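Local coordinates for tailspike protein (Siphovirus 9NA, PDB 3RIQ) that probably recognises the lipopolysaccharide of Salmonella through its receptor-binding domain and cleaves the O-antigen chain as an endorhamnosidase, at residues T90-Y95 / A112-R117; Q116-G121 / E162-G167. All blocks are in the same frame, centred on the assembly; numbering follows the deposited sequence.

Contact 1. Residues T90-Y95 / A112-R117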
loop_
_atom_site.group_PDB
_atom_site.type_symbol
_atom_site.label_atom_id
_atom_site.label_comp_id
_atom_site.label_asym_id
_atom_site.label_seq_id
_atom_site.Cartn_x
_atom_site.Cartn_y
_atom_site.Cartn_z
ATOM N N THR A 90 -17.442 34.688 16.903
ATOM C CA THR A 90 -17.447 34.067 15.589
ATOM C C THR A 90 -16.424 34.800 14.710
ATOM O O THR A 90 -16.515 36.022 14.553
ATOM C CB THR A 90 -18.842 34.115 14.947
ATOM O OG1 THR A 90 -19.761 33.378 15.777
ATOM C CG2 THR A 90 -18.795 33.504 13.546
ATOM N N PRO A 91 -15.427 34.068 14.172
ATOM C CA PRO A 91 -14.387 34.754 13.426
ATOM C C PRO A 91 -14.797 35.035 11.991
ATOM O O PRO A 91 -15.637 34.308 11.443
ATOM C CB PRO A 91 -13.265 33.716 13.382
ATOM C CG PRO A 91 -14.004 32.378 13.340
ATOM C CD PRO A 91 -15.142 32.621 14.332
ATOM N N TYR A 92 -14.237 36.093 11.406
ATOM C CA TYR A 92 -14.221 36.227 9.952
ATOM C C TYR A 92 -13.283 35.165 9.398
ATOM O O TYR A 92 -12.157 35.008 9.893
ATOM C CB TYR A 92 -13.707 37.626 9.552
ATOM C CG TYR A 92 -14.709 38.715 9.852
ATOM C CD1 TYR A 92 -15.701 39.059 8.909
ATOM C CD2 TYR A 92 -14.697 39.393 11.068
ATOM C CE1 TYR A 92 -16.635 40.075 9.175
ATOM C CE2 TYR A 92 -15.622 40.373 11.340
ATOM C CZ TYR A 92 -16.594 40.711 10.397
ATOM O OH TYR A 92 -17.500 41.713 10.695
ATOM N N THR A 93 -13.755 34.416 8.395
ATOM C CA THR A 93 -12.900 33.442 7.726
ATOM C C THR A 93 -12.854 33.684 6.243
ATOM O O THR A 93 -13.815 34.208 5.656
ATOM C CB THR A 93 -13.321 31.971 7.970
ATOM O OG1 THR A 93 -14.612 31.707 7.368
ATOM C CG2 THR A 93 -13.344 31.667 9.483
ATOM N N VAL A 94 -11.727 33.321 5.632
ATOM C CA VAL A 94 -11.610 33.267 4.149
ATOM C C VAL A 94 -12.009 31.872 3.643
ATOM O O VAL A 94 -11.624 30.870 4.260
ATOM C CB VAL A 94 -10.178 33.699 3.669
ATOM C CG1 VAL A 94 -9.055 32.757 4.187
ATOM C CG2 VAL A 94 -10.123 33.766 2.137
ATOM N N TYR A 95 -12.839 31.812 2.595
ATOM C CA TYR A 95 -13.325 30.551 2.053
ATOM C C TYR A 95 -12.935 30.462 0.594
ATOM O O TYR A 95 -13.484 31.180 -0.254
ATOM C CB TYR A 95 -14.840 30.448 2.229
ATOM C CG TYR A 95 -15.377 29.083 1.818
ATOM C CD1 TYR A 95 -14.966 27.933 2.487
ATOM C CD2 TYR A 95 -16.298 28.950 0.790
ATOM C CE1 TYR A 95 -15.433 26.684 2.108
ATOM C CE2 TYR A 95 -16.809 27.681 0.408
ATOM C CZ TYR A 95 -16.347 26.552 1.082
ATOM O OH TYR A 95 -16.810 25.307 0.752
ATOM N N ALA A 112 -13.901 38.885 -1.260
ATOM C CA ALA A 112 -15.366 38.898 -1.031
ATOM C C ALA A 112 -15.913 37.670 -0.267
ATOM O O ALA A 112 -17.061 37.691 0.252
ATOM C CB ALA A 112 -16.111 39.110 -2.330
ATOM N N SER A 113 -15.104 36.607 -0.159
ATOM C CA SER A 113 -15.515 35.422 0.598
ATOM C C SER A 113 -15.331 35.618 2.099
ATOM O O SER A 113 -15.792 34.796 2.877
ATOM C CB SER A 113 -14.704 34.190 0.165
ATOM O OG SER A 113 -13.442 34.136 0.827
ATOM N N VAL A 114 -14.650 36.690 2.505
ATOM C CA VAL A 114 -14.381 36.892 3.938
ATOM C C VAL A 114 -15.661 37.294 4.694
ATOM O O VAL A 114 -16.261 38.348 4.424
ATOM C CB VAL A 114 -13.239 37.914 4.178
ATOM C CG1 VAL A 114 -13.118 38.250 5.703
ATOM C CG2 VAL A 114 -11.945 37.420 3.547
ATOM N N ALA A 115 -16.060 36.451 5.642
ATOM C CA ALA A 115 -17.352 36.546 6.324
ATOM C C ALA A 115 -17.278 35.796 7.639
ATOM O O ALA A 115 -16.486 34.848 7.780
ATOM C CB ALA A 115 -18.468 35.963 5.457
ATOM N N GLN A 116 -18.089 36.209 8.604
ATOM C CA GLN A 116 -18.174 35.477 9.879
ATOM C C GLN A 116 -18.779 34.084 9.724
ATOM O O GLN A 116 -19.901 33.929 9.224
ATOM C CB GLN A 116 -18.964 36.293 10.911
ATOM C CG GLN A 116 -18.145 37.425 11.453
ATOM C CD GLN A 116 -18.887 38.225 12.501
ATOM O OE1 GLN A 116 -19.776 39.013 12.171
ATOM N NE2 GLN A 116 -18.512 38.038 13.772
ATOM N N ARG A 117 -18.023 33.071 10.133
ATOM C CA ARG A 117 -18.476 31.689 10.030
ATOM C C ARG A 117 -17.956 30.903 11.208
ATOM O O ARG A 117 -16.849 31.153 11.708
ATOM C CB ARG A 117 -17.955 30.987 8.741
ATOM C CG ARG A 117 -18.260 31.662 7.420
ATOM C CD ARG A 117 -17.771 30.750 6.287
ATOM N NE ARG A 117 -18.078 31.347 4.991
ATOM C CZ ARG A 117 -17.345 32.281 4.393
ATOM N NH1 ARG A 117 -17.729 32.761 3.198
ATOM N NH2 ARG A 117 -16.229 32.714 4.952
#
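Q116 lies across one face of the Y92 ring, with CG over the ring centre and 3.6 Å from the centroid in a CH-pi contact. The Q116 amide follows the ring at a plane angle of 18°, so the two flat groups stack. From there NE2 gives a nearly straight hydrogen bond to T90 O at 2.9 Å, and T90 O lies in the amide plane. This bond fixes the amide flip.

The R117 guanidinium is the second flat group. Y95 CB sits on one face, toward the rim, and A115 CB on the opposite face. The edge is polar. NH1 and NH2 both bond S113 O, at 2.8 and 3.0 Å, within the same segment. NH2 also donates to T93 OG1 at 3.1 Å, close to the guanidinium plane. Chi2 (-175°) and chi3 (178°) keep the R117 chain extended as far as NE. T93 OG1 has a further partner in K120 O.

The backbones run antiparallel. T93 and A115 form the hydrogen-bonded pair, with T93 N to A115 O at 2.8 Å. R117 N bonds P91 O, and Y95 N bonds S113 OG at 3.0 Å. S113 OG also bonds V110 O of helix 107-112. V114 packs on Y92 CB and V94.

Strands 92-93 and 115-116 make a small two-stranded antiparallel sheet, separate from the parallel strands of the beta-helix. Helix 137-140 packs on Y92 through N138 and V139.

Contact 2. Residues Q116-G121 / E162-G167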
loop_
_atom_site.group_PDB
_atom_site.type_symbol
_atom_site.label_atom_id
_atom_site.label_comp_id
_atom_site.label_asym_id
_atom_site.label_seq_id
_atom_site.Cartn_x
_atom_site.Cartn_y
_atom_site.Cartn_z
ATOM N N GLN A 116 -18.089 36.209 8.604
ATOM C CA GLN A 116 -18.174 35.477 9.879
ATOM C C GLN A 116 -18.779 34.084 9.724
ATOM O O GLN A 116 -19.901 33.929 9.224
ATOM C CB GLN A 116 -18.964 36.293 10.911
ATOM C CG GLN A 116 -18.145 37.425 11.453
ATOM C CD GLN A 116 -18.887 38.225 12.501
ATOM O OE1 GLN A 116 -19.776 39.013 12.171
ATOM N NE2 GLN A 116 -18.512 38.038 13.772
ATOM N N ARG A 117 -18.023 33.071 10.133
ATOM C CA ARG A 117 -18.476 31.689 10.030
ATOM C C ARG A 117 -17.956 30.903 11.208
ATOM O O ARG A 117 -16.849 31.153 11.708
ATOM C CB ARG A 117 -17.955 30.987 8.741
ATOM C CG ARG A 117 -18.260 31.662 7.420
ATOM C CD ARG A 117 -17.771 30.750 6.287
ATOM N NE ARG A 117 -18.078 31.347 4.991
ATOM C CZ ARG A 117 -17.345 32.281 4.393
ATOM N NH1 ARG A 117 -17.729 32.761 3.198
ATOM N NH2 ARG A 117 -16.229 32.714 4.952
ATOM N N LEU A 118 -18.753 29.939 11.632
ATOM C CA LEU A 118 -18.288 28.935 12.600
ATOM C C LEU A 118 -17.989 27.580 11.955
ATOM O O LEU A 118 -17.437 26.682 12.613
ATOM C CB LEU A 118 -19.362 28.714 13.678
ATOM C CG LEU A 118 -19.556 29.797 14.751
ATOM C CD1 LEU A 118 -20.707 29.460 15.684
ATOM C CD2 LEU A 118 -18.274 29.946 15.516
ATOM N N ASP A 119 -18.404 27.399 10.706
ATOM C CA ASP A 119 -18.397 26.046 10.103
ATOM C C ASP A 119 -17.251 25.756 9.133
ATOM O O ASP A 119 -16.899 24.590 8.943
ATOM C CB ASP A 119 -19.749 25.714 9.434
ATOM C CG ASP A 119 -20.090 26.663 8.264
ATOM O OD1 ASP A 119 -19.749 27.861 8.336
ATOM O OD2 ASP A 119 -20.693 26.219 7.250
ATOM N N LYS A 120 -16.718 26.782 8.466
ATOM C CA LYS A 120 -15.758 26.520 7.378
ATOM C C LYS A 120 -14.936 27.783 7.100
ATOM O O LYS A 120 -15.264 28.890 7.591
ATOM C CB LYS A 120 -16.480 26.053 6.091
ATOM C CG LYS A 120 -17.307 27.117 5.429
ATOM C CD LYS A 120 -18.258 26.489 4.416
ATOM C CE LYS A 120 -18.847 27.542 3.501
ATOM N NZ LYS A 120 -20.040 26.991 2.763
ATOM N N GLY A 121 -13.917 27.634 6.264
ATOM C CA GLY A 121 -12.924 28.693 6.068
ATOM C C GLY A 121 -11.996 28.793 7.265
ATOM O O GLY A 121 -12.217 28.156 8.287
ATOM N N GLU A 162 -12.507 17.370 19.990
ATOM C CA GLU A 162 -13.265 18.162 19.006
ATOM C C GLU A 162 -12.886 19.636 19.092
ATOM O O GLU A 162 -12.222 20.066 20.056
ATOM C CB GLU A 162 -14.772 18.044 19.305
ATOM C CG GLU A 162 -15.269 16.614 19.444
ATOM C CD GLU A 162 -16.786 16.491 19.508
ATOM O OE1 GLU A 162 -17.511 17.509 19.671
ATOM O OE2 GLU A 162 -17.285 15.357 19.392
ATOM N N ALA A 163 -13.333 20.431 18.125
ATOM C CA ALA A 163 -13.101 21.888 18.180
ATOM C C ALA A 163 -14.035 22.605 17.216
ATOM O O ALA A 163 -14.355 22.078 16.151
ATOM C CB ALA A 163 -11.656 22.210 17.780
ATOM N N THR A 164 -14.393 23.826 17.572
ATOM C CA THR A 164 -15.127 24.700 16.660
ATOM C C THR A 164 -14.372 26.021 16.676
ATOM O O THR A 164 -14.523 26.823 17.595
ATOM C CB THR A 164 -16.601 24.881 17.085
ATOM O OG1 THR A 164 -17.234 23.597 17.191
ATOM C CG2 THR A 164 -17.379 25.728 16.044
ATOM N N MET A 165 -13.520 26.204 15.673
ATOM C CA MET A 165 -12.578 27.310 15.634
ATOM C C MET A 165 -11.714 27.281 16.913
ATOM O O MET A 165 -11.668 28.238 17.690
ATOM C CB MET A 165 -13.306 28.667 15.441
ATOM C CG MET A 165 -14.124 28.726 14.174
ATOM S SD MET A 165 -13.130 28.646 12.667
ATOM C CE MET A 165 -14.423 28.503 11.395
ATOM N N GLY A 166 -11.030 26.147 17.117
ATOM C CA GLY A 166 -10.241 25.905 18.316
ATOM C C GLY A 166 -9.161 24.891 18.003
ATOM O O GLY A 166 -9.076 24.327 16.901
ATOM N N GLY A 167 -8.351 24.614 18.994
ATOM C CA GLY A 167 -7.276 23.638 18.834
ATOM C C GLY A 167 -6.563 23.342 20.117
ATOM O O GLY A 167 -6.939 23.857 21.187
#
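M165 reaches into the turn of segment 116-121 with its methyl group, and this insertion of a methyl carries most of the contact. CE lies 3.6 Å from R117 O and 3.7 Å from L118 C. It is also 3.9 Å from K120 O and 3.8 Å from G121 O. The methyl therefore meets backbone atoms of the turn, three of them carbonyl oxygens. The side chain bends at chi2 (-65°) and then runs out straight at chi3 (172°), which places CE at the turn.

A second methyl-to-carbonyl van der Waals contact comes from T164. Its CG2 is 3.6 Å from L118 O, and it meets L118 CB more loosely at 4.3 Å. The hydroxyl OG1 is engaged by H84 NE2 of the neighbouring strand 79-87.

No hydrogen bond joins the two segments. M165 has further neighbours in T87, P91, T93, I185 and W187, so its side chain lies between the beta-helix wall and the chain that leaves it. T164 and M165 form the corner between strands 162-163 and 166-171.

The chemistry is that of van der Waals packing. The M165 side chain places a methyl against peptide groups, and shape rather than directional bonding joins the turn to this beta-helix corner.

In the fold
From the N terminus, strand 79-87 belongs to the parallel beta-helix. The chain then leaves the wall through 90-95. Contact 1 closes the excursion that holds helix 107-112, pairing 90-95 with 112-117. The chain continues directly into 116-121, so the contacts share Q116 and R117. Contact 2 closes the longer loop that follows, which includes helix 137-140 and strands 146-151 and 156-159, and ends at the 162-167 corner. The two loops follow one another with a small overlap and do not nest. T90 OG1 packs 3.7 Å from L118 CG, a further tie between them. Together they link the small two-stranded sheet to the right-handed beta-helix.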